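Local coordinates for protein FdhC (Acinetobacter nosocomialis, PDB 5KTC) that transfers a 3-hydroxybutanoyl group from coenzyme A to the amino group of a dTDP-linked 3-amino-3,6-dideoxygalactose, as a GNAT-superfamily sugar N-acyltransferase, at residues Phe4-Leu15 with Tyr64-Gln74. Residues are numbered along the deposited sequence; the frame is centred on the assembly and turned at random.
Sequences FNLKANTTYLRL and YYFIIFRSDDQ. With MG (magnesium ion), chain E; FUH ([[(2~{R},3~{S},5~{R})-5-[5-methyl-2,4-bis(oxidanylidene)pyrimidin-1-yl]-3-oxidanyl-oxolan-2-yl]methoxy-oxidanyl-phosphoryl] [(2~{R},3~{R},4~{S},5~{R},6~{R})-6-methyl-3,5-bis(oxidanyl)-4-[[(3~{R})-3-oxidanylbutanoyl]amino]oxan-2-yl] hydrogen phosphate), chain C.
Tyr-12 and Phe-69 face each other as a hydrogen-bonded antiparallel pair, their rings nearly parallel (6°) but slid apart, so that the rings barely overlap and Phe-69 CB makes the CH-pi contact over the Tyr-12 face, 3.4 Å from its centroid. The Tyr-12 chi1 of 61°, with CG between backbone N and carbonyl carbon, swings the ring across the neighbouring strand until OH meets Gln-74 CB at 3.3 Å. On the same face Arg-14 bends at chi2 and lays NE and NH2 along the far rim of Phe-69, Arg-14 NH2 3.6 Å from Phe-69 CZ. Arg-14 NH1 donates to Leu-15 O (2.8 Å) and also pairs with Asp-20. At the other end Phe-66 turns its edge to the face of Phe-4 (planes 85° apart), Phe-4 in turn points its edge at the Tyr-64 face, and Leu-15 CD2 makes a CH-pi contact over the Phe-66 ring. Four backbone bonds join strand 11-15, at one edge of the GNAT sheet, to 64-70; beyond them Ser-71 N reaches Thr-10 O at 3.1 Å. Aromatic and aliphatic packing thus supplements the strand pairing, while Phe-4 O and Asn-5 OD1, before strand 11-15, bind magnesium and Tyr-65 OH donates one of several bonds to the nucleotide-sugar product (FUH O15, 2.6 Å).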
# COMPACT_ATOMS: atom_id res chain seq x y z
N PHE A 4 13.43 -5.69 -0.89
CA PHE A 4 12.36 -5.84 0.04
C PHE A 4 12.05 -7.32 0.27
O PHE A 4 12.13 -8.15 -0.66
CB PHE A 4 11.10 -5.13 -0.46
CG PHE A 4 11.31 -3.66 -0.66
CD1 PHE A 4 11.15 -2.76 0.40
CD2 PHE A 4 11.72 -3.16 -1.89
CE1 PHE A 4 11.36 -1.39 0.22
CE2 PHE A 4 11.95 -1.79 -2.06
CZ PHE A 4 11.76 -0.91 -1.02
N ASN A 5 11.62 -7.62 1.46
CA ASN A 5 11.21 -8.97 1.80
C ASN A 5 9.90 -8.84 2.55
O ASN A 5 9.82 -9.06 3.68
CB ASN A 5 12.33 -9.68 2.54
CG ASN A 5 13.56 -9.84 1.67
OD1 ASN A 5 13.57 -10.61 0.72
ND2 ASN A 5 14.57 -9.06 1.95
N LEU A 6 8.87 -8.48 1.82
CA LEU A 6 7.59 -8.16 2.39
C LEU A 6 6.61 -9.29 2.19
O LEU A 6 6.08 -9.57 1.08
CB LEU A 6 7.08 -6.86 1.77
CG LEU A 6 7.97 -5.63 1.89
CD1 LEU A 6 7.44 -4.51 0.95
CD2 LEU A 6 7.98 -5.17 3.34
N LYS A 7 6.29 -9.93 3.32
CA LYS A 7 5.29 -10.97 3.32
C LYS A 7 4.54 -10.98 4.62
O LYS A 7 5.11 -10.74 5.64
CB LYS A 7 5.92 -12.36 3.06
CG LYS A 7 7.01 -12.78 4.07
CD LYS A 7 7.69 -14.17 3.76
CE LYS A 7 6.71 -15.38 3.90
NZ LYS A 7 6.73 -16.47 2.84
N ALA A 8 3.25 -11.24 4.54
CA ALA A 8 2.43 -11.38 5.73
C ALA A 8 1.81 -12.73 5.70
O ALA A 8 2.31 -13.64 4.99
CB ALA A 8 1.41 -10.25 5.84
N ASN A 9 0.76 -12.89 6.46
CA ASN A 9 0.12 -14.19 6.55
C ASN A 9 -0.50 -14.78 5.30
O ASN A 9 -0.39 -15.97 5.05
CB ASN A 9 -0.96 -14.14 7.61
CG ASN A 9 -0.58 -14.87 8.85
OD1 ASN A 9 0.59 -15.25 9.06
ND2 ASN A 9 -1.56 -15.11 9.68
N THR A 10 -1.26 -13.98 4.59
CA THR A 10 -1.98 -14.44 3.45
C THR A 10 -1.58 -13.77 2.18
O THR A 10 -2.09 -14.14 1.17
CB THR A 10 -3.49 -14.37 3.62
OG1 THR A 10 -3.99 -13.01 3.54
CG2 THR A 10 -3.94 -15.10 4.96
N THR A 11 -0.67 -12.81 2.27
CA THR A 11 -0.24 -12.03 1.09
C THR A 11 1.25 -11.78 1.10
O THR A 11 1.90 -11.98 2.11
CB THR A 11 -0.94 -10.65 1.04
OG1 THR A 11 -0.70 -10.00 2.28
CG2 THR A 11 -2.46 -10.76 0.80
N TYR A 12 1.78 -11.33 -0.05
CA TYR A 12 3.13 -10.89 -0.17
C TYR A 12 3.21 -9.86 -1.26
O TYR A 12 2.28 -9.74 -2.06
CB TYR A 12 4.10 -12.03 -0.46
CG TYR A 12 3.91 -12.80 -1.73
CD1 TYR A 12 3.08 -13.92 -1.78
CD2 TYR A 12 4.55 -12.43 -2.89
CE1 TYR A 12 2.94 -14.67 -2.93
CE2 TYR A 12 4.40 -13.18 -4.06
CZ TYR A 12 3.57 -14.28 -4.11
OH TYR A 12 3.33 -14.99 -5.30
N LEU A 13 4.26 -9.08 -1.23
CA LEU A 13 4.46 -7.98 -2.18
C LEU A 13 5.75 -8.21 -2.91
O LEU A 13 6.71 -8.62 -2.33
CB LEU A 13 4.60 -6.61 -1.49
CG LEU A 13 3.52 -6.04 -0.56
CD1 LEU A 13 3.51 -4.53 -0.43
CD2 LEU A 13 2.13 -6.54 -0.73
N ARG A 14 5.79 -7.79 -4.17
CA ARG A 14 7.06 -7.72 -4.92
C ARG A 14 7.06 -6.57 -5.87
O ARG A 14 5.97 -6.13 -6.31
CB ARG A 14 7.36 -9.04 -5.62
CG ARG A 14 6.41 -9.37 -6.77
CD ARG A 14 7.17 -9.74 -8.06
NE ARG A 14 6.24 -10.09 -9.11
CZ ARG A 14 5.67 -9.26 -9.97
NH1 ARG A 14 5.99 -7.96 -9.99
NH2 ARG A 14 4.78 -9.74 -10.86
N LEU A 15 8.25 -6.06 -6.19
CA LEU A 15 8.31 -4.86 -7.06
C LEU A 15 7.70 -5.04 -8.44
O LEU A 15 7.87 -6.10 -9.08
CB LEU A 15 9.76 -4.40 -7.19
CG LEU A 15 10.39 -3.88 -5.88
CD1 LEU A 15 11.88 -3.62 -5.97
CD2 LEU A 15 9.67 -2.62 -5.43
N TYR A 64 8.77 3.22 -4.89
CA TYR A 64 8.67 1.78 -4.85
C TYR A 64 7.24 1.37 -5.03
O TYR A 64 6.38 1.79 -4.25
CB TYR A 64 9.21 1.26 -3.52
CG TYR A 64 10.64 1.63 -3.31
CD1 TYR A 64 11.66 0.98 -4.03
CD2 TYR A 64 11.00 2.68 -2.49
CE1 TYR A 64 12.99 1.38 -3.88
CE2 TYR A 64 12.35 3.05 -2.32
CZ TYR A 64 13.33 2.40 -3.04
OH TYR A 64 14.67 2.76 -2.91
N TYR A 65 6.99 0.58 -6.05
CA TYR A 65 5.65 0.21 -6.50
C TYR A 65 5.58 -1.30 -6.53
O TYR A 65 6.50 -1.92 -7.06
CB TYR A 65 5.47 0.73 -7.91
CG TYR A 65 4.14 0.70 -8.55
CD1 TYR A 65 2.97 0.46 -7.87
CD2 TYR A 65 4.05 0.97 -9.91
CE1 TYR A 65 1.74 0.49 -8.52
CE2 TYR A 65 2.83 1.01 -10.58
CZ TYR A 65 1.67 0.77 -9.88
OH TYR A 65 0.40 0.79 -10.54
N PHE A 66 4.55 -1.87 -5.91
CA PHE A 66 4.42 -3.31 -5.68
C PHE A 66 3.13 -3.90 -6.22
O PHE A 66 2.08 -3.27 -6.19
CB PHE A 66 4.48 -3.65 -4.18
CG PHE A 66 5.74 -3.17 -3.49
CD1 PHE A 66 5.83 -1.90 -3.02
CD2 PHE A 66 6.78 -4.03 -3.26
CE1 PHE A 66 6.96 -1.42 -2.40
CE2 PHE A 66 7.94 -3.60 -2.66
CZ PHE A 66 8.04 -2.28 -2.20
N ILE A 67 3.25 -5.13 -6.73
CA ILE A 67 2.10 -5.99 -6.92
C ILE A 67 1.88 -6.73 -5.58
O ILE A 67 2.86 -7.14 -4.96
CB ILE A 67 2.31 -7.04 -8.02
CG1 ILE A 67 2.74 -6.38 -9.32
CG2 ILE A 67 1.07 -7.88 -8.18
CD1 ILE A 67 1.74 -5.38 -9.90
N ILE A 68 0.61 -6.82 -5.19
CA ILE A 68 0.17 -7.55 -4.04
C ILE A 68 -0.29 -8.92 -4.55
O ILE A 68 -1.10 -8.98 -5.49
CB ILE A 68 -0.98 -6.87 -3.30
CG1 ILE A 68 -0.65 -5.41 -2.90
CG2 ILE A 68 -1.34 -7.71 -2.07
CD1 ILE A 68 -1.85 -4.64 -2.35
N PHE A 69 0.18 -9.99 -3.91
CA PHE A 69 -0.12 -11.38 -4.31
C PHE A 69 -0.79 -12.10 -3.17
O PHE A 69 -0.49 -11.80 -2.04
CB PHE A 69 1.16 -12.16 -4.65
CG PHE A 69 1.67 -11.91 -6.03
CD1 PHE A 69 2.58 -10.84 -6.28
CD2 PHE A 69 1.25 -12.74 -7.08
CE1 PHE A 69 3.04 -10.62 -7.58
CE2 PHE A 69 1.71 -12.49 -8.37
CZ PHE A 69 2.60 -11.44 -8.61
N ARG A 70 -1.69 -13.03 -3.49
CA ARG A 70 -2.13 -14.00 -2.49
C ARG A 70 -1.18 -15.21 -2.45
O ARG A 70 -0.77 -15.78 -3.48
CB ARG A 70 -3.61 -14.30 -2.56
CG ARG A 70 -4.09 -15.08 -3.71
CD ARG A 70 -5.58 -15.18 -3.66
NE ARG A 70 -5.97 -16.19 -2.66
CZ ARG A 70 -7.17 -16.28 -2.11
NH1 ARG A 70 -8.11 -15.39 -2.36
NH2 ARG A 70 -7.40 -17.26 -1.23
N SER A 71 -0.75 -15.51 -1.22
CA SER A 71 0.23 -16.52 -0.93
C SER A 71 -0.17 -17.95 -1.27
O SER A 71 0.69 -18.74 -1.55
CB SER A 71 0.51 -16.55 0.58
OG SER A 71 1.03 -15.30 0.95
N ASP A 72 -1.45 -18.28 -1.16
CA ASP A 72 -1.91 -19.68 -1.27
C ASP A 72 -1.79 -20.19 -2.72
O ASP A 72 -1.42 -21.36 -2.92
CB ASP A 72 -3.29 -19.86 -0.64
CG ASP A 72 -4.37 -19.14 -1.36
OD1 ASP A 72 -4.07 -18.35 -2.31
OD2 ASP A 72 -5.54 -19.29 -0.96
N ASP A 73 -2.05 -19.31 -3.71
CA ASP A 73 -1.92 -19.66 -5.13
C ASP A 73 -1.02 -18.77 -5.97
O ASP A 73 -0.93 -18.92 -7.19
CB ASP A 73 -3.31 -19.70 -5.75
CG ASP A 73 -3.97 -18.35 -5.79
OD1 ASP A 73 -3.36 -17.36 -5.39
OD2 ASP A 73 -5.10 -18.29 -6.26
N GLN A 74 -0.31 -17.87 -5.32
CA GLN A 74 0.62 -16.99 -6.01
C GLN A 74 -0.04 -16.26 -7.21
O GLN A 74 0.53 -16.16 -8.31
CB GLN A 74 1.92 -17.74 -6.41
CG GLN A 74 2.64 -18.36 -5.21
CD GLN A 74 2.18 -19.80 -4.99
OE1 GLN A 74 2.25 -20.60 -5.92
NE2 GLN A 74 1.66 -20.12 -3.82
MG MG E . 12.11 -10.34 -1.59
O1 FUH C . -4.43 5.15 -2.50
C1 FUH C . -4.45 6.21 -1.89
C2 FUH C . -4.15 6.32 -0.43
C3 FUH C . -4.39 5.03 0.30
O2 FUH C . -5.75 4.95 0.81
C4 FUH C . -3.49 4.93 1.51
N1 FUH C . -4.72 7.42 -2.52
C5 FUH C . -4.69 7.51 -3.99
C6 FUH C . -5.90 8.29 -4.53
O3 FUH C . -5.89 9.52 -3.93
C7 FUH C . -5.83 8.58 -6.01
C8 FUH C . -6.88 9.60 -6.51
O4 FUH C . -4.54 9.11 -6.35
C9 FUH C . -3.41 8.19 -4.43
O5 FUH C . -2.25 7.39 -4.14
C10 FUH C . -3.41 8.35 -5.90
O6 FUH C . -3.44 7.05 -6.47
P1 FUH C . -3.16 6.80 -7.99
O7 FUH C . -4.35 7.05 -8.84
O8 FUH C . -2.74 5.33 -8.04
O9 FUH C . -1.82 7.53 -8.45
P2 FUH C . -1.53 9.02 -8.94
O10 FUH C . -0.37 9.52 -8.13
O11 FUH C . -2.81 9.81 -8.74
O12 FUH C . -1.15 8.72 -10.43
C11 FUH C . -0.33 9.65 -11.16
C12 FUH C . -0.68 9.53 -12.62
C13 FUH C . -2.20 9.53 -12.90
O13 FUH C . -2.53 10.18 -14.13
C14 FUH C . -2.55 8.06 -13.10
C15 FUH C . -1.27 7.53 -13.70
O14 FUH C . -0.17 8.30 -13.15
N2 FUH C . -0.90 6.14 -13.35
C16 FUH C . -0.59 5.80 -12.07
C17 FUH C . -0.18 4.50 -11.78
C18 FUH C . 0.19 4.07 -10.37
C19 FUH C . -0.14 3.56 -12.86
O15 FUH C . 0.29 2.36 -12.64
N3 FUH C . -0.45 3.93 -14.11
C20 FUH C . -0.78 5.21 -14.34
O16 FUH C . -1.11 5.56 -15.57
O HOH W 1 2.73 -14.93 2.71
O HOH W 2 -3.15 -16.72 0.76
O HOH W 3 13.91 -9.31 -2.66